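Local coordinates for protein group 3 allergen SMIPP-S Yv6023A04 (Sarcoptes scabiei type hominis, PDB 3H7O) that is an inactivated paralogue of the S1 serine proteases, with the trypsin-like fold but probably without the proteolytic activity generally assigned to that family, at residues 88-93 with 218-223. The protein carries 3 engineered substitutions. Sequence-based numbering, arbitrary orientation.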
loop_
_atom_site.group_PDB
_atom_site.type_symbol
_atom_site.label_atom_id
_atom_site.label_comp_id
_atom_site.label_asym_id
_atom_site.label_seq_id
_atom_site.Cartn_x
_atom_site.Cartn_y
_atom_site.Cartn_z
ATOM N N ASN A 88 -10.135 -7.133 -5.950
ATOM C CA ASN A 88 -9.929 -7.302 -4.500
ATOM C C ASN A 88 -8.447 -7.448 -4.143
ATOM O O ASN A 88 -8.047 -8.386 -3.450
ATOM C CB ASN A 88 -10.736 -8.491 -3.957
ATOM C CG ASN A 88 -12.219 -8.373 -4.249
ATOM O OD1 ASN A 88 -12.813 -7.311 -4.074
ATOM N ND2 ASN A 88 -12.822 -9.465 -4.703
ATOM N N ASP A 89 -7.643 -6.508 -4.628
ATOM C CA ASP A 89 -6.198 -6.542 -4.454
ATOM C C ASP A 89 -5.807 -5.923 -3.115
ATOM O O ASP A 89 -5.151 -4.877 -3.053
ATOM C CB ASP A 89 -5.518 -5.821 -5.616
ATOM C CG ASP A 89 -4.055 -6.190 -5.760
ATOM O OD1 ASP A 89 -3.542 -7.000 -4.955
ATOM O OD2 ASP A 89 -3.421 -5.663 -6.693
ATOM N N ILE A 90 -6.211 -6.602 -2.048
ATOM C CA ILE A 90 -6.027 -6.127 -0.689
ATOM C C ILE A 90 -5.799 -7.338 0.231
ATOM O O ILE A 90 -6.399 -8.399 0.037
ATOM C CB ILE A 90 -7.245 -5.265 -0.247
ATOM C CG1 ILE A 90 -6.951 -4.517 1.056
ATOM C CG2 ILE A 90 -8.543 -6.111 -0.193
ATOM C CD1 ILE A 90 -7.980 -3.450 1.399
ATOM N N ALA A 91 -4.907 -7.187 1.204
ATOM C CA ALA A 91 -4.560 -8.287 2.098
ATOM C C ALA A 91 -4.156 -7.775 3.464
ATOM O O ALA A 91 -3.579 -6.691 3.586
ATOM C CB ALA A 91 -3.431 -9.125 1.502
ATOM N N ILE A 92 -4.458 -8.566 4.488
ATOM C CA ILE A 92 -4.022 -8.265 5.844
ATOM C C ILE A 92 -2.974 -9.284 6.273
ATOM O O ILE A 92 -3.186 -10.494 6.157
ATOM C CB ILE A 92 -5.206 -8.237 6.837
ATOM C CG1 ILE A 92 -6.183 -7.121 6.447
ATOM C CG2 ILE A 92 -4.702 -8.019 8.272
ATOM C CD1 ILE A 92 -7.535 -7.188 7.145
ATOM N N LEU A 93 -1.834 -8.783 6.736
ATOM C CA LEU A 93 -0.785 -9.636 7.271
ATOM C C LEU A 93 -0.888 -9.665 8.789
ATOM O O LEU A 93 -0.909 -8.614 9.427
ATOM C CB LEU A 93 0.598 -9.134 6.834
ATOM C CG LEU A 93 0.828 -8.906 5.332
ATOM C CD1 LEU A 93 2.232 -8.383 5.077
ATOM C CD2 LEU A 93 0.573 -10.167 4.515
ATOM N N VAL A 218 -13.654 -2.015 4.982
ATOM C CA VAL A 218 -13.396 -1.672 6.380
ATOM C C VAL A 218 -14.165 -2.562 7.371
ATOM O O VAL A 218 -13.692 -2.801 8.480
ATOM C CB VAL A 218 -13.556 -0.143 6.653
ATOM C CG1 VAL A 218 -15.000 0.238 6.848
ATOM C CG2 VAL A 218 -12.721 0.276 7.856
ATOM N N SER A 219 -15.323 -3.074 6.952
ATOM C CA SER A 219 -16.073 -4.044 7.752
ATOM C C SER A 219 -15.279 -5.346 7.909
ATOM O O SER A 219 -15.169 -5.892 9.012
ATOM C CB SER A 219 -17.437 -4.319 7.117
ATOM O OG SER A 219 -18.176 -5.241 7.892
ATOM N N TRP A 220 -14.721 -5.821 6.797
ATOM C CA TRP A 220 -13.885 -7.017 6.773
ATOM C C TRP A 220 -12.583 -6.804 7.554
ATOM O O TRP A 220 -12.163 -7.680 8.312
ATOM C CB TRP A 220 -13.605 -7.430 5.320
ATOM C CG TRP A 220 -12.504 -8.443 5.149
ATOM C CD1 TRP A 220 -12.533 -9.761 5.513
ATOM C CD2 TRP A 220 -11.214 -8.217 4.561
ATOM N NE1 TRP A 220 -11.340 -10.368 5.192
ATOM C CE2 TRP A 220 -10.514 -9.445 4.606
ATOM C CE3 TRP A 220 -10.584 -7.098 3.998
ATOM C CZ2 TRP A 220 -9.212 -9.585 4.111
ATOM C CZ3 TRP A 220 -9.286 -7.237 3.506
ATOM C CH2 TRP A 220 -8.617 -8.474 3.567
ATOM N N ILE A 221 -11.964 -5.637 7.373
ATOM C CA ILE A 221 -10.739 -5.266 8.100
ATOM C C ILE A 221 -10.974 -5.250 9.616
ATOM O O ILE A 221 -10.180 -5.811 10.377
ATOM C CB ILE A 221 -10.171 -3.902 7.612
ATOM C CG1 ILE A 221 -9.654 -4.020 6.173
ATOM C CG2 ILE A 221 -9.047 -3.406 8.530
ATOM C CD1 ILE A 221 -9.469 -2.689 5.465
ATOM N N GLN A 222 -12.068 -4.622 10.043
ATOM C CA GLN A 222 -12.438 -4.568 11.464
ATOM C C GLN A 222 -12.629 -5.959 12.066
ATOM O O GLN A 222 -12.228 -6.199 13.205
ATOM C CB GLN A 222 -13.700 -3.727 11.677
ATOM C CG GLN A 222 -13.476 -2.222 11.624
ATOM C CD GLN A 222 -14.776 -1.426 11.584
ATOM O OE1 GLN A 222 -15.869 -1.987 11.455
ATOM N NE2 GLN A 222 -14.660 -0.107 11.690
ATOM N N ASP A 223 -13.228 -6.866 11.294
ATOM C CA ASP A 223 -13.398 -8.266 11.704
ATOM C C ASP A 223 -12.068 -8.980 11.944
ATOM O O ASP A 223 -11.943 -9.773 12.877
ATOM C CB ASP A 223 -14.223 -9.039 10.670
ATOM C CG ASP A 223 -15.705 -8.710 10.733
ATOM O OD1 ASP A 223 -16.163 -8.164 11.761
ATOM O OD2 ASP A 223 -16.416 -9.004 9.748
#
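Ile92 and Ile221 have the nearest CA atoms of strand 91-93 and helix 218-223, 7.7 Å apart. The axes of this strand and helix run nearly parallel, 18° apart, with a closest approach of 10.1 Å. No hydrogen bond links the segments; the contact is apolar. Trp220 carries it from the helix. Its CG is anti to the backbone N (chi1 166°), and the indole reaches tip to tip toward Ile92. CD1 of Ile92 lies over one face of the six-membered ring, 4.1 Å from its centroid and 15° off the normal, a CH-pi contact. The same methyl meets Ile221, with Ile92 CD1 3.9 Å from both Ile221 CA and Ile221 CG1, in the angle between the indole and the helix backbone. Ile90 and Trp220 pass alongside with their side chains pointing opposite ways; Ile90 CG2 comes obliquely to Trp220 CZ3 at 3.9 Å. At the ring edge, close to its plane, Ala91 CA lies 4.3 Å from Trp220 CH2. On the strand side, Leu39 of strand 37-40 touches both Ile90 and Ile92. Nearby, Asn88 OD1 is hydrogen-bonded to Tyr217 OH, linking the turn before the strand to the residue just before the helix. The arrangement is that of the chymotrypsin fold, in which the C-terminal helix packs back against the N-terminal beta-barrel, here on strand 91-95.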